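Local coordinates for formate dehydrogenase (Pyrobaculum aerophilum, PDB 1QP8), which binds NADPH and probably acts as a D-isomer specific 2-hydroxyacid dehydrogenase, perhaps reducing glyoxylate or hydroxypyruvate, at residues 54-57 with 62-65; 43-48 with 67-72; 222-227 with 247-252; 195-200 with 204-209. All coordinates share one frame; numbering follows the deposited sequence.

Interaction 1 (54-57 with 62-65); sequences IQVV and DHLP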
loop_
_atom_site.group_PDB
_atom_site.type_symbol
_atom_site.label_atom_id
_atom_site.label_comp_id
_atom_site.label_asym_id
_atom_site.label_seq_id
_atom_site.Cartn_x
_atom_site.Cartn_y
_atom_site.Cartn_z
ATOM N N ILE A 54 -1.288 13.421 34.461
ATOM C CA ILE A 54 -1.271 12.024 34.049
ATOM C C ILE A 54 -0.883 11.916 32.583
ATOM O O ILE A 54 -1.668 12.282 31.700
ATOM C CB ILE A 54 -2.641 11.347 34.228
ATOM C CG1 ILE A 54 -2.978 11.221 35.721
ATOM C CG2 ILE A 54 -2.625 9.965 33.607
ATOM C CD1 ILE A 54 -4.345 10.573 36.002
ATOM N N GLN A 55 0.331 11.428 32.329
ATOM C CA GLN A 55 0.820 11.254 30.970
ATOM C C GLN A 55 0.520 9.838 30.544
ATOM O O GLN A 55 0.992 8.882 31.173
ATOM C CB GLN A 55 2.328 11.465 30.889
ATOM C CG GLN A 55 2.909 11.206 29.495
ATOM C CD GLN A 55 2.388 12.192 28.463
ATOM O OE1 GLN A 55 2.608 13.405 28.585
ATOM N NE2 GLN A 55 1.689 11.683 27.443
ATOM N N VAL A 56 -0.260 9.707 29.477
ATOM C CA VAL A 56 -0.612 8.400 28.952
ATOM C C VAL A 56 0.299 8.074 27.774
ATOM O O VAL A 56 0.608 8.934 26.957
ATOM C CB VAL A 56 -2.086 8.358 28.478
ATOM C CG1 VAL A 56 -2.454 6.926 28.071
ATOM C CG2 VAL A 56 -3.013 8.853 29.586
ATOM N N VAL A 57 0.724 6.822 27.692
ATOM C CA VAL A 57 1.601 6.368 26.618
ATOM C C VAL A 57 0.877 6.173 25.283
ATOM O O VAL A 57 1.427 6.455 24.223
ATOM C CB VAL A 57 2.270 5.040 27.007
ATOM C CG1 VAL A 57 3.393 4.710 26.031
ATOM C CG2 VAL A 57 2.800 5.135 28.428
ATOM N N ASP A 62 -9.860 7.177 25.581
ATOM C CA ASP A 62 -11.194 6.679 25.895
ATOM C C ASP A 62 -11.172 5.582 26.958
ATOM O O ASP A 62 -12.108 5.462 27.755
ATOM C CB ASP A 62 -11.854 6.143 24.630
ATOM C CG ASP A 62 -11.009 5.092 23.939
ATOM O OD1 ASP A 62 -9.952 5.450 23.359
ATOM O OD2 ASP A 62 -11.403 3.905 23.984
ATOM N N HIS A 63 -10.105 4.790 26.979
ATOM C CA HIS A 63 -9.993 3.711 27.950
ATOM C C HIS A 63 -9.825 4.173 29.404
ATOM O O HIS A 63 -9.985 3.380 30.334
ATOM C CB HIS A 63 -8.832 2.798 27.581
ATOM C CG HIS A 63 -7.522 3.505 27.524
ATOM N ND1 HIS A 63 -7.197 4.380 26.512
ATOM C CD2 HIS A 63 -6.467 3.497 28.372
ATOM C CE1 HIS A 63 -5.996 4.881 26.736
ATOM N NE2 HIS A 63 -5.530 4.361 27.858
ATOM N N LEU A 64 -9.501 5.444 29.613
ATOM C CA LEU A 64 -9.321 5.954 30.970
ATOM C C LEU A 64 -10.625 6.101 31.742
ATOM O O LEU A 64 -11.631 6.565 31.201
ATOM C CB LEU A 64 -8.650 7.319 30.933
ATOM C CG LEU A 64 -7.239 7.452 30.379
ATOM C CD1 LEU A 64 -6.855 8.933 30.451
ATOM C CD2 LEU A 64 -6.264 6.614 31.194
ATOM N N PRO A 65 -10.610 5.745 33.036
ATOM C CA PRO A 65 -11.790 5.839 33.903
ATOM C C PRO A 65 -12.552 7.133 33.689
ATOM O O PRO A 65 -13.763 7.124 33.524
ATOM C CB PRO A 65 -11.201 5.808 35.293
ATOM C CG PRO A 65 -10.003 4.966 35.142
ATOM C CD PRO A 65 -9.410 5.389 33.813
#

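Interaction 2 (43-48 with 67-72); sequences EELAKM and ESIPPH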
loop_
_atom_site.group_PDB
_atom_site.type_symbol
_atom_site.label_atom_id
_atom_site.label_comp_id
_atom_site.label_asym_id
_atom_site.label_seq_id
_atom_site.Cartn_x
_atom_site.Cartn_y
_atom_site.Cartn_z
ATOM N N GLU A 43 -8.939 2.203 41.506
ATOM C CA GLU A 43 -8.280 1.777 42.732
ATOM C C GLU A 43 -6.976 2.550 42.865
ATOM O O GLU A 43 -6.625 2.994 43.956
ATOM C CB GLU A 43 -7.996 0.271 42.727
ATOM C CG GLU A 43 -8.628 -0.509 41.586
ATOM C CD GLU A 43 -10.119 -0.296 41.485
ATOM O OE1 GLU A 43 -10.817 -0.485 42.502
ATOM O OE2 GLU A 43 -10.594 0.056 40.383
ATOM N N GLU A 44 -6.255 2.722 41.760
ATOM C CA GLU A 44 -5.001 3.471 41.811
ATOM C C GLU A 44 -5.286 4.962 41.996
ATOM O O GLU A 44 -4.605 5.644 42.759
ATOM C CB GLU A 44 -4.191 3.280 40.529
ATOM C CG GLU A 44 -3.459 1.979 40.432
ATOM C CD GLU A 44 -3.164 1.609 38.991
ATOM O OE1 GLU A 44 -4.142 1.494 38.199
ATOM O OE2 GLU A 44 -1.963 1.433 38.651
ATOM N N LEU A 45 -6.293 5.466 41.293
ATOM C CA LEU A 45 -6.626 6.875 41.399
ATOM C C LEU A 45 -6.977 7.316 42.814
ATOM O O LEU A 45 -6.693 8.452 43.211
ATOM C CB LEU A 45 -7.767 7.220 40.442
ATOM C CG LEU A 45 -7.316 7.456 38.998
ATOM C CD1 LEU A 45 -8.472 7.914 38.143
ATOM C CD2 LEU A 45 -6.232 8.505 38.980
ATOM N N ALA A 46 -7.577 6.424 43.590
ATOM C CA ALA A 46 -7.959 6.792 44.943
ATOM C C ALA A 46 -6.760 6.972 45.853
ATOM O O ALA A 46 -6.815 7.735 46.819
ATOM C CB ALA A 46 -8.887 5.764 45.518
ATOM N N LYS A 47 -5.676 6.276 45.543
ATOM C CA LYS A 47 -4.473 6.366 46.358
ATOM C C LYS A 47 -3.625 7.591 46.060
ATOM O O LYS A 47 -2.684 7.878 46.802
ATOM C CB LYS A 47 -3.617 5.121 46.164
ATOM C CG LYS A 47 -4.308 3.834 46.545
ATOM C CD LYS A 47 -3.411 2.662 46.220
ATOM C CE LYS A 47 -3.805 1.409 46.976
ATOM N NZ LYS A 47 -2.766 0.355 46.789
HETATM N N MSE A 48 -3.955 8.312 44.990
HETATM C CA MSE A 48 -3.182 9.493 44.597
HETATM C C MSE A 48 -3.914 10.824 44.739
HETATM O O MSE A 48 -4.274 11.463 43.744
HETATM C CB MSE A 48 -2.685 9.320 43.159
HETATM C CG MSE A 48 -1.515 8.354 43.033
HETATM SE SE MSE A 48 -1.480 7.503 41.450
HETATM C CE MSE A 48 -0.562 8.620 40.472
ATOM N N GLU A 67 -14.394 9.035 34.864
ATOM C CA GLU A 67 -15.371 9.323 35.897
ATOM C C GLU A 67 -14.740 9.170 37.272
ATOM O O GLU A 67 -15.367 9.462 38.289
ATOM C CB GLU A 67 -16.610 8.421 35.766
ATOM C CG GLU A 67 -16.461 6.979 36.243
ATOM C CD GLU A 67 -15.712 6.083 35.263
ATOM O OE1 GLU A 67 -15.999 6.152 34.048
ATOM O OE2 GLU A 67 -14.844 5.295 35.711
ATOM N N SER A 68 -13.489 8.723 37.303
ATOM C CA SER A 68 -12.802 8.551 38.578
ATOM C C SER A 68 -11.569 9.436 38.688
ATOM O O SER A 68 -10.862 9.392 39.691
ATOM C CB SER A 68 -12.415 7.083 38.783
ATOM O OG SER A 68 -13.507 6.342 39.295
ATOM N N ILE A 69 -11.322 10.231 37.651
ATOM C CA ILE A 69 -10.189 11.144 37.627
ATOM C C ILE A 69 -10.663 12.517 38.071
ATOM O O ILE A 69 -11.448 13.156 37.374
ATOM C CB ILE A 69 -9.608 11.339 36.206
ATOM C CG1 ILE A 69 -9.066 10.022 35.665
ATOM C CG2 ILE A 69 -8.522 12.420 36.232
ATOM C CD1 ILE A 69 -8.744 10.076 34.184
ATOM N N PRO A 70 -10.190 12.989 39.230
ATOM C CA PRO A 70 -10.609 14.321 39.699
ATOM C C PRO A 70 -10.509 15.319 38.537
ATOM O O PRO A 70 -9.526 15.336 37.812
ATOM C CB PRO A 70 -9.624 14.603 40.825
ATOM C CG PRO A 70 -9.391 13.203 41.407
ATOM C CD PRO A 70 -9.261 12.344 40.171
ATOM N N PRO A 71 -11.534 16.152 38.350
ATOM C CA PRO A 71 -11.649 17.168 37.292
ATOM C C PRO A 71 -10.489 18.132 37.061
ATOM O O PRO A 71 -10.466 18.831 36.052
ATOM C CB PRO A 71 -12.926 17.912 37.669
ATOM C CG PRO A 71 -13.731 16.857 38.349
ATOM C CD PRO A 71 -12.714 16.184 39.231
ATOM N N HIS A 72 -9.532 18.161 37.976
ATOM C CA HIS A 72 -8.398 19.076 37.872
ATOM C C HIS A 72 -7.086 18.394 37.508
ATOM O O HIS A 72 -6.062 19.064 37.375
ATOM C CB HIS A 72 -8.183 19.747 39.216
ATOM C CG HIS A 72 -7.825 18.774 40.292
ATOM N ND1 HIS A 72 -8.752 18.273 41.185
ATOM C CD2 HIS A 72 -6.662 18.140 40.567
ATOM C CE1 HIS A 72 -8.178 17.373 41.956
ATOM N NE2 HIS A 72 -6.905 17.265 41.602
#

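Interaction 3 (222-227 with 247-252); sequences RILKER and AEFFSL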
loop_
_atom_site.group_PDB
_atom_site.type_symbol
_atom_site.label_atom_id
_atom_site.label_comp_id
_atom_site.label_asym_id
_atom_site.label_seq_id
_atom_site.Cartn_x
_atom_site.Cartn_y
_atom_site.Cartn_z
ATOM N N ARG A 222 -24.440 -5.380 9.109
ATOM C CA ARG A 222 -25.534 -5.369 8.172
ATOM C C ARG A 222 -25.132 -5.072 6.749
ATOM O O ARG A 222 -25.537 -5.783 5.832
ATOM C CB ARG A 222 -26.589 -4.368 8.602
ATOM C CG ARG A 222 -27.533 -4.028 7.486
ATOM C CD ARG A 222 -28.642 -3.137 7.940
ATOM N NE ARG A 222 -29.312 -2.575 6.782
ATOM C CZ ARG A 222 -30.501 -1.994 6.814
ATOM N NH1 ARG A 222 -31.164 -1.899 7.960
ATOM N NH2 ARG A 222 -31.024 -1.511 5.690
ATOM N N ILE A 223 -24.354 -4.017 6.539
ATOM C CA ILE A 223 -23.976 -3.704 5.171
ATOM C C ILE A 223 -23.074 -4.791 4.605
ATOM O O ILE A 223 -23.130 -5.089 3.413
ATOM C CB ILE A 223 -23.275 -2.336 5.044
ATOM C CG1 ILE A 223 -23.266 -1.922 3.571
ATOM C CG2 ILE A 223 -21.851 -2.404 5.560
ATOM C CD1 ILE A 223 -22.617 -0.588 3.306
ATOM N N LEU A 224 -22.249 -5.393 5.461
ATOM C CA LEU A 224 -21.364 -6.450 5.002
ATOM C C LEU A 224 -22.190 -7.602 4.492
ATOM O O LEU A 224 -21.838 -8.203 3.484
ATOM C CB LEU A 224 -20.454 -6.927 6.122
ATOM C CG LEU A 224 -19.173 -6.113 6.248
ATOM C CD1 LEU A 224 -18.487 -6.437 7.569
ATOM C CD2 LEU A 224 -18.290 -6.414 5.067
ATOM N N LYS A 225 -23.292 -7.903 5.178
ATOM C CA LYS A 225 -24.167 -9.003 4.759
ATOM C C LYS A 225 -25.019 -8.661 3.545
ATOM O O LYS A 225 -25.658 -9.541 2.975
ATOM C CB LYS A 225 -25.101 -9.421 5.889
ATOM C CG LYS A 225 -24.451 -10.244 6.978
ATOM C CD LYS A 225 -25.360 -10.338 8.180
ATOM C CE LYS A 225 -24.719 -11.145 9.294
ATOM N NZ LYS A 225 -25.434 -10.971 10.600
ATOM N N GLU A 226 -25.041 -7.391 3.156
ATOM C CA GLU A 226 -25.827 -6.977 2.001
ATOM C C GLU A 226 -24.966 -6.770 0.774
ATOM O O GLU A 226 -25.349 -7.143 -0.332
ATOM C CB GLU A 226 -26.568 -5.671 2.273
ATOM C CG GLU A 226 -27.488 -5.680 3.472
ATOM C CD GLU A 226 -28.334 -4.430 3.513
ATOM O OE1 GLU A 226 -27.898 -3.420 2.914
ATOM O OE2 GLU A 226 -29.416 -4.455 4.140
ATOM N N ARG A 227 -23.808 -6.152 0.956
ATOM C CA ARG A 227 -22.934 -5.892 -0.173
ATOM C C ARG A 227 -21.691 -6.767 -0.142
ATOM O O ARG A 227 -20.706 -6.466 0.533
ATOM C CB ARG A 227 -22.594 -4.396 -0.218
ATOM C CG ARG A 227 -23.845 -3.559 -0.493
ATOM C CD ARG A 227 -23.927 -2.234 0.264
ATOM N NE ARG A 227 -23.323 -1.128 -0.471
ATOM C CZ ARG A 227 -23.720 0.136 -0.378
ATOM N NH1 ARG A 227 -24.728 0.466 0.419
ATOM N NH2 ARG A 227 -23.106 1.072 -1.082
ATOM N N ALA A 247 -15.715 -12.525 16.292
ATOM C CA ALA A 247 -15.454 -13.625 15.386
ATOM C C ALA A 247 -16.461 -13.711 14.247
ATOM O O ALA A 247 -16.133 -14.182 13.157
ATOM C CB ALA A 247 -15.451 -14.907 16.157
ATOM N N GLU A 248 -17.692 -13.278 14.481
ATOM C CA GLU A 248 -18.669 -13.347 13.411
ATOM C C GLU A 248 -18.279 -12.468 12.233
ATOM O O GLU A 248 -18.819 -12.616 11.138
ATOM C CB GLU A 248 -20.050 -12.951 13.903
ATOM C CG GLU A 248 -20.132 -11.619 14.589
ATOM C CD GLU A 248 -21.486 -11.439 15.242
ATOM O OE1 GLU A 248 -22.494 -11.323 14.511
ATOM O OE2 GLU A 248 -21.549 -11.438 16.490
ATOM N N PHE A 249 -17.349 -11.542 12.450
ATOM C CA PHE A 249 -16.913 -10.685 11.363
ATOM C C PHE A 249 -15.842 -11.408 10.573
ATOM O O PHE A 249 -15.859 -11.420 9.341
ATOM C CB PHE A 249 -16.339 -9.363 11.885
ATOM C CG PHE A 249 -17.381 -8.295 12.145
ATOM C CD1 PHE A 249 -18.028 -8.209 13.374
ATOM C CD2 PHE A 249 -17.732 -7.394 11.147
ATOM C CE1 PHE A 249 -19.005 -7.246 13.596
ATOM C CE2 PHE A 249 -18.707 -6.429 11.366
ATOM C CZ PHE A 249 -19.344 -6.358 12.589
ATOM N N PHE A 250 -14.922 -12.034 11.296
ATOM C CA PHE A 250 -13.810 -12.738 10.676
ATOM C C PHE A 250 -14.223 -13.875 9.734
ATOM O O PHE A 250 -13.465 -14.254 8.832
ATOM C CB PHE A 250 -12.876 -13.257 11.770
ATOM C CG PHE A 250 -12.562 -12.226 12.825
ATOM C CD1 PHE A 250 -12.372 -12.604 14.155
ATOM C CD2 PHE A 250 -12.530 -10.869 12.504
ATOM C CE1 PHE A 250 -12.169 -11.650 15.143
ATOM C CE2 PHE A 250 -12.329 -9.915 13.484
ATOM C CZ PHE A 250 -12.149 -10.301 14.814
ATOM N N SER A 251 -15.424 -14.409 9.923
ATOM C CA SER A 251 -15.887 -15.499 9.075
ATOM C C SER A 251 -16.605 -14.975 7.837
ATOM O O SER A 251 -17.095 -15.759 7.006
ATOM C CB SER A 251 -16.829 -16.407 9.847
ATOM O OG SER A 251 -17.971 -15.672 10.229
ATOM N N LEU A 252 -16.699 -13.653 7.719
ATOM C CA LEU A 252 -17.328 -13.071 6.541
ATOM C C LEU A 252 -16.209 -12.932 5.523
ATOM O O LEU A 252 -15.128 -12.428 5.823
ATOM C CB LEU A 252 -17.970 -11.723 6.875
ATOM C CG LEU A 252 -19.298 -11.894 7.642
ATOM C CD1 LEU A 252 -19.733 -10.617 8.366
ATOM C CD2 LEU A 252 -20.357 -12.333 6.640
#

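Interaction 4 (195-200 with 204-209); sequences QHLALM and AVFVNV. With NDP (NADPH dihydro-nicotinamide-adenine-dinucleotide phosphate), chain C.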
loop_
_atom_site.group_PDB
_atom_site.type_symbol
_atom_site.label_atom_id
_atom_site.label_comp_id
_atom_site.label_asym_id
_atom_site.label_seq_id
_atom_site.Cartn_x
_atom_site.Cartn_y
_atom_site.Cartn_z
ATOM N N GLN A 195 -26.621 3.713 7.472
ATOM C CA GLN A 195 -27.086 4.708 6.519
ATOM C C GLN A 195 -25.933 5.456 5.867
ATOM O O GLN A 195 -25.931 5.666 4.655
ATOM C CB GLN A 195 -28.013 5.673 7.247
ATOM C CG GLN A 195 -27.721 5.725 8.737
ATOM C CD GLN A 195 -28.834 6.356 9.536
ATOM O OE1 GLN A 195 -29.156 7.531 9.351
ATOM N NE2 GLN A 195 -29.431 5.579 10.436
ATOM N N HIS A 196 -24.946 5.846 6.669
ATOM C CA HIS A 196 -23.790 6.576 6.155
ATOM C C HIS A 196 -22.929 5.664 5.296
ATOM O O HIS A 196 -22.592 6.005 4.158
ATOM C CB HIS A 196 -22.975 7.151 7.307
ATOM C CG HIS A 196 -23.815 7.810 8.353
ATOM N ND1 HIS A 196 -24.302 7.135 9.454
ATOM C CD2 HIS A 196 -24.306 9.068 8.440
ATOM C CE1 HIS A 196 -25.055 7.949 10.172
ATOM N NE2 HIS A 196 -25.073 9.129 9.578
ATOM N N LEU A 197 -22.589 4.498 5.838
ATOM C CA LEU A 197 -21.784 3.520 5.119
ATOM C C LEU A 197 -22.421 3.239 3.761
ATOM O O LEU A 197 -21.735 3.198 2.734
ATOM C CB LEU A 197 -21.714 2.223 5.922
ATOM C CG LEU A 197 -20.956 2.216 7.244
ATOM C CD1 LEU A 197 -21.198 0.898 7.974
ATOM C CD2 LEU A 197 -19.476 2.410 6.957
ATOM N N ALA A 198 -23.739 3.054 3.777
ATOM C CA ALA A 198 -24.515 2.764 2.575
ATOM C C ALA A 198 -24.446 3.844 1.496
ATOM O O ALA A 198 -24.922 3.638 0.386
ATOM C CB ALA A 198 -25.950 2.515 2.955
ATOM N N LEU A 199 -23.859 4.991 1.825
ATOM C CA LEU A 199 -23.731 6.077 0.865
ATOM C C LEU A 199 -22.509 5.822 -0.010
ATOM O O LEU A 199 -22.311 6.472 -1.043
ATOM C CB LEU A 199 -23.574 7.410 1.593
ATOM C CG LEU A 199 -24.648 7.745 2.633
ATOM C CD1 LEU A 199 -24.316 9.074 3.303
ATOM C CD2 LEU A 199 -26.008 7.805 1.965
HETATM N N MSE A 200 -21.677 4.875 0.414
HETATM C CA MSE A 200 -20.477 4.554 -0.341
HETATM C C MSE A 200 -20.844 3.667 -1.511
HETATM O O MSE A 200 -21.978 3.231 -1.630
HETATM C CB MSE A 200 -19.464 3.842 0.548
HETATM C CG MSE A 200 -18.887 4.703 1.650
HETATM SE SE MSE A 200 -17.556 3.859 2.534
HETATM C CE MSE A 200 -18.550 2.977 3.753
ATOM N N ALA A 204 -17.175 -0.437 -2.433
ATOM C CA ALA A 204 -16.221 0.195 -1.521
ATOM C C ALA A 204 -15.475 -0.660 -0.506
ATOM O O ALA A 204 -15.899 -1.751 -0.128
ATOM C CB ALA A 204 -16.898 1.348 -0.790
ATOM N N VAL A 205 -14.357 -0.093 -0.064
ATOM C CA VAL A 205 -13.443 -0.670 0.904
ATOM C C VAL A 205 -13.359 0.302 2.075
ATOM O O VAL A 205 -12.816 1.388 1.924
ATOM C CB VAL A 205 -12.029 -0.741 0.324
ATOM C CG1 VAL A 205 -11.038 -1.120 1.415
ATOM C CG2 VAL A 205 -11.985 -1.705 -0.833
ATOM N N PHE A 206 -13.870 -0.076 3.237
ATOM C CA PHE A 206 -13.819 0.808 4.396
ATOM C C PHE A 206 -12.722 0.343 5.338
ATOM O O PHE A 206 -12.798 -0.752 5.879
ATOM C CB PHE A 206 -15.147 0.769 5.149
ATOM C CG PHE A 206 -15.239 1.770 6.252
ATOM C CD1 PHE A 206 -15.896 2.977 6.058
ATOM C CD2 PHE A 206 -14.641 1.526 7.483
ATOM C CE1 PHE A 206 -15.955 3.930 7.077
ATOM C CE2 PHE A 206 -14.691 2.470 8.511
ATOM C CZ PHE A 206 -15.349 3.673 8.306
ATOM N N VAL A 207 -11.711 1.172 5.550
ATOM C CA VAL A 207 -10.622 0.821 6.452
ATOM C C VAL A 207 -10.724 1.519 7.822
ATOM O O VAL A 207 -10.767 2.746 7.891
ATOM C CB VAL A 207 -9.275 1.202 5.825
ATOM C CG1 VAL A 207 -8.153 0.998 6.831
ATOM C CG2 VAL A 207 -9.049 0.382 4.562
ATOM N N ASN A 208 -10.778 0.753 8.910
ATOM C CA ASN A 208 -10.821 1.379 10.231
ATOM C C ASN A 208 -9.522 1.098 10.948
ATOM O O ASN A 208 -9.121 -0.050 11.079
ATOM C CB ASN A 208 -11.966 0.863 11.089
ATOM C CG ASN A 208 -12.069 1.619 12.402
ATOM O OD1 ASN A 208 -11.661 2.777 12.495
ATOM N ND2 ASN A 208 -12.621 0.972 13.420
ATOM N N VAL A 209 -8.865 2.143 11.428
ATOM C CA VAL A 209 -7.594 1.946 12.097
ATOM C C VAL A 209 -7.599 2.625 13.475
ATOM O O VAL A 209 -6.680 2.462 14.264
ATOM C CB VAL A 209 -6.435 2.449 11.176
ATOM C CG1 VAL A 209 -6.263 3.939 11.305
ATOM C CG2 VAL A 209 -5.165 1.709 11.481
HETATM P PA NDP C . -4.945 13.057 17.238
HETATM O O1A NDP C . -5.703 12.803 18.502
HETATM O O2A NDP C . -3.987 12.018 17.676
HETATM O O5B NDP C . -6.421 13.000 16.502
HETATM C C5B NDP C . -6.983 14.364 16.333
HETATM C C4B NDP C . -7.669 14.493 14.924
HETATM O O4B NDP C . -9.008 13.869 14.833
HETATM C C3B NDP C . -7.979 15.986 14.510
HETATM O O3B NDP C . -8.164 16.068 13.108
HETATM C C2B NDP C . -9.225 16.192 15.373
HETATM O O2B NDP C . -10.029 17.311 15.298
HETATM C C1B NDP C . -9.949 14.938 15.110
HETATM N N9A NDP C . -10.977 14.682 16.066
HETATM C C8A NDP C . -10.926 14.386 17.402
HETATM N N7A NDP C . -12.137 14.194 17.924
HETATM C C5A NDP C . -12.982 14.380 16.858
HETATM C C6A NDP C . -14.420 14.328 16.747
HETATM N N6A NDP C . -15.167 14.054 17.834
HETATM N N1A NDP C . -14.977 14.580 15.498
HETATM C C2A NDP C . -14.134 14.866 14.432
HETATM N N3A NDP C . -12.815 14.938 14.453
HETATM C C4A NDP C . -12.302 14.663 15.709
HETATM O O3 NDP C . -4.715 12.175 15.961
HETATM P PN NDP C . -4.300 10.679 15.425
HETATM O O1N NDP C . -4.284 10.630 13.945
HETATM O O2N NDP C . -2.994 10.219 15.998
HETATM O O5D NDP C . -5.477 9.659 16.006
HETATM C C5D NDP C . -5.363 9.198 17.374
HETATM C C4D NDP C . -6.506 8.191 17.585
HETATM O O4D NDP C . -6.304 7.056 16.708
HETATM C C3D NDP C . -6.495 7.646 19.013
HETATM O O3D NDP C . -7.275 8.501 19.833
HETATM C C2D NDP C . -7.052 6.212 18.810
HETATM O O2D NDP C . -8.479 6.170 18.968
HETATM C C1D NDP C . -6.554 5.809 17.402
HETATM N N1N NDP C . -5.285 4.938 17.432
HETATM C C2N NDP C . -5.414 3.627 16.856
HETATM C C3N NDP C . -4.253 2.815 16.876
HETATM C C7N NDP C . -4.361 1.370 16.250
HETATM O O7N NDP C . -3.329 0.744 16.097
HETATM N N7N NDP C . -5.602 0.920 15.920
HETATM C C4N NDP C . -2.973 3.212 17.425
HETATM C C5N NDP C . -2.998 4.548 17.964
HETATM C C6N NDP C . -4.065 5.394 17.985
HETATM P P2B NDP C . -9.668 18.505 16.453
HETATM O O1X NDP C . -10.765 19.453 16.036
HETATM O O2X NDP C . -9.874 17.795 17.744
HETATM O O3X NDP C . -8.297 18.898 16.177
#

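Interaction 1 (54-57 with 62-65)
V56 is the side chain that meets both H63 and L64. Its CB points toward 62-65 and divides into two methyls with separate partners. CG1 lies anti to the backbone N (chi1 -174°) and comes up to the imidazole edge, close to the ring plane, with V56 CG1 4.0 Å from H63 NE2. CG2, beside the backbone N, meets the leucine tip to tip: V56 CG2 is 3.9 Å from L64 CD1. V75, on the parallel partner strand 75-76, touches both V56 and L64, so the pair belongs to a small apolar cluster beside strand 54-55. The backbone of V56 is held from a different direction. Q55 NE2 donates to V56 O at 3.0 Å with an N-H...O angle of 159°, approaching from above the carbonyl plane, while Q55 OE1 takes a bond from N281 on helix 268-286. H63 NE2 also has a weak hydrogen bond to S38 O. The side chain of H63 lies about 8 Å from the bound NADPH. Across the contact itself the chemistry is van der Waals, which implies that burial and shape, more than directed bonds, seat the loop here.

Interaction 2 (43-48 with 67-72)
L45 reaches from helix 42-47 into the loop 67-72 and meets S68 and I69. The packed part gathers around one methyl. With CG anti to the carbonyl carbon (chi1 -81°), L45 CD1 is carried to the loop, where it lies 3.3 Å from I69 CG1 and 3.2 Å from S68 O. The two branched side chains cross obliquely, and S68 CB stands 4.1 Å from L45 CD1 at the margin of the patch. I40 and L51 also touch L45. Both segments flank the short parallel pair of strands 54-55 and 75-76: the helix precedes the first strand, and the loop leads into the second. The C-terminal end of the chain comes back to the same place, since R297 NH2 bonds to I69 O, as expected in this dehydrogenase family, where both chain ends contribute to the domain beside the nucleotide-binding one. Away from L45 the contact opens to solvent. E43, A46 and K47 are exposed on the helix side, as is E67 on the loop. E44 is turned to other partners, with OE1 returning to the T41 amide just ahead of the helix and OE2 bonding to Y4 OH.

Interaction 3 (222-227 with 247-252)
I223 O takes two backbone amides, R227 N at 2.8 Å and E226 N at 3.0 Å, one residue before L224, which meets F249 and L252. On the facing segment, L252 N bonds to F249 O at 2.9 Å, a turn that brings both residues round to the same leucine. L224 CD1 sits at the rim of the phenyl ring, near its plane, 3.8 Å from F249 CD2 and equally far from CE2. The two side chains cross at about a right angle. The second leucine makes a looser approach, with L252 CD1 4.4 Å from L224 CB. These helices belong to the Rossmann-type nucleotide-binding domain: helix 217-226 links parallel strands 205-208 and 231-234, while helix 247-250 comes just before the edge strand 255-257. V255 of that strand and F230 also touch L224. Within 222-227, R222 NE and E226 OE2 form a salt bridge at 3.2 Å, its hydrogen bond weak at an N-H...O angle of 122°. K225 NZ and E248 OE1 have opposite charges but stay 4.9 Å apart, and E248 instead forms a salt bridge through OE2 to R217. A247 and F250 pack on Y113 and M108 of the second subunit.

Interaction 4 (195-200 with 204-209)
The beta-alpha-beta unit made by strand 177-180, helix 194-197 and strand 205-208 is closed here, where L197 and M200 meet F206. The ring is delivered by a chi1 of -173°, which puts CG anti to the backbone N and extends the phenyl toward the helix. Two carbons converge obliquely on one corner: L197 CD2 is 3.7 Å from F206 CD1, and M200 CE, brought round by a bend at chi3 (-87°), is 3.5 Å from the same atom. The SE of M200, a selenomethionine, lies at the ring edge and in plane, 5.4 Å from the F206 centroid, a Met-aromatic contact. Nearer the backbone, M200 CB and A204 CB meet at 3.8 Å. A178 and C180 of the adjacent strand also touch F206. Past the strand lies V209, an NADPH-binding residue, whose carbonyl O approaches the carboxamide nitrogen of the cofactor. A helix packed on a central parallel strand whose C-terminal end meets the dinucleotide is the hallmark of the Rossmann fold.

In the fold
From the N terminus, helix 42-47 opens interaction 2; strand 54-55 and the following loop then make the short closure of interaction 1, and only afterwards does 67-72 complete interaction 2. Interaction 1 is thus enclosed by interaction 2, and they touch through I54 with L45 and L64 with I69, tying the helix and loop to the parallel strand pair. Much later, in the nucleotide-binding domain, interaction 4 closes a short helix-to-strand connection, and interaction 3 follows in series. R227 NH1 bonds to A198 O and I223 packs on 197-198, joining these two. The centres of interactions 1 and 4 are about 29 Å apart, on opposite sides of the chain's centre.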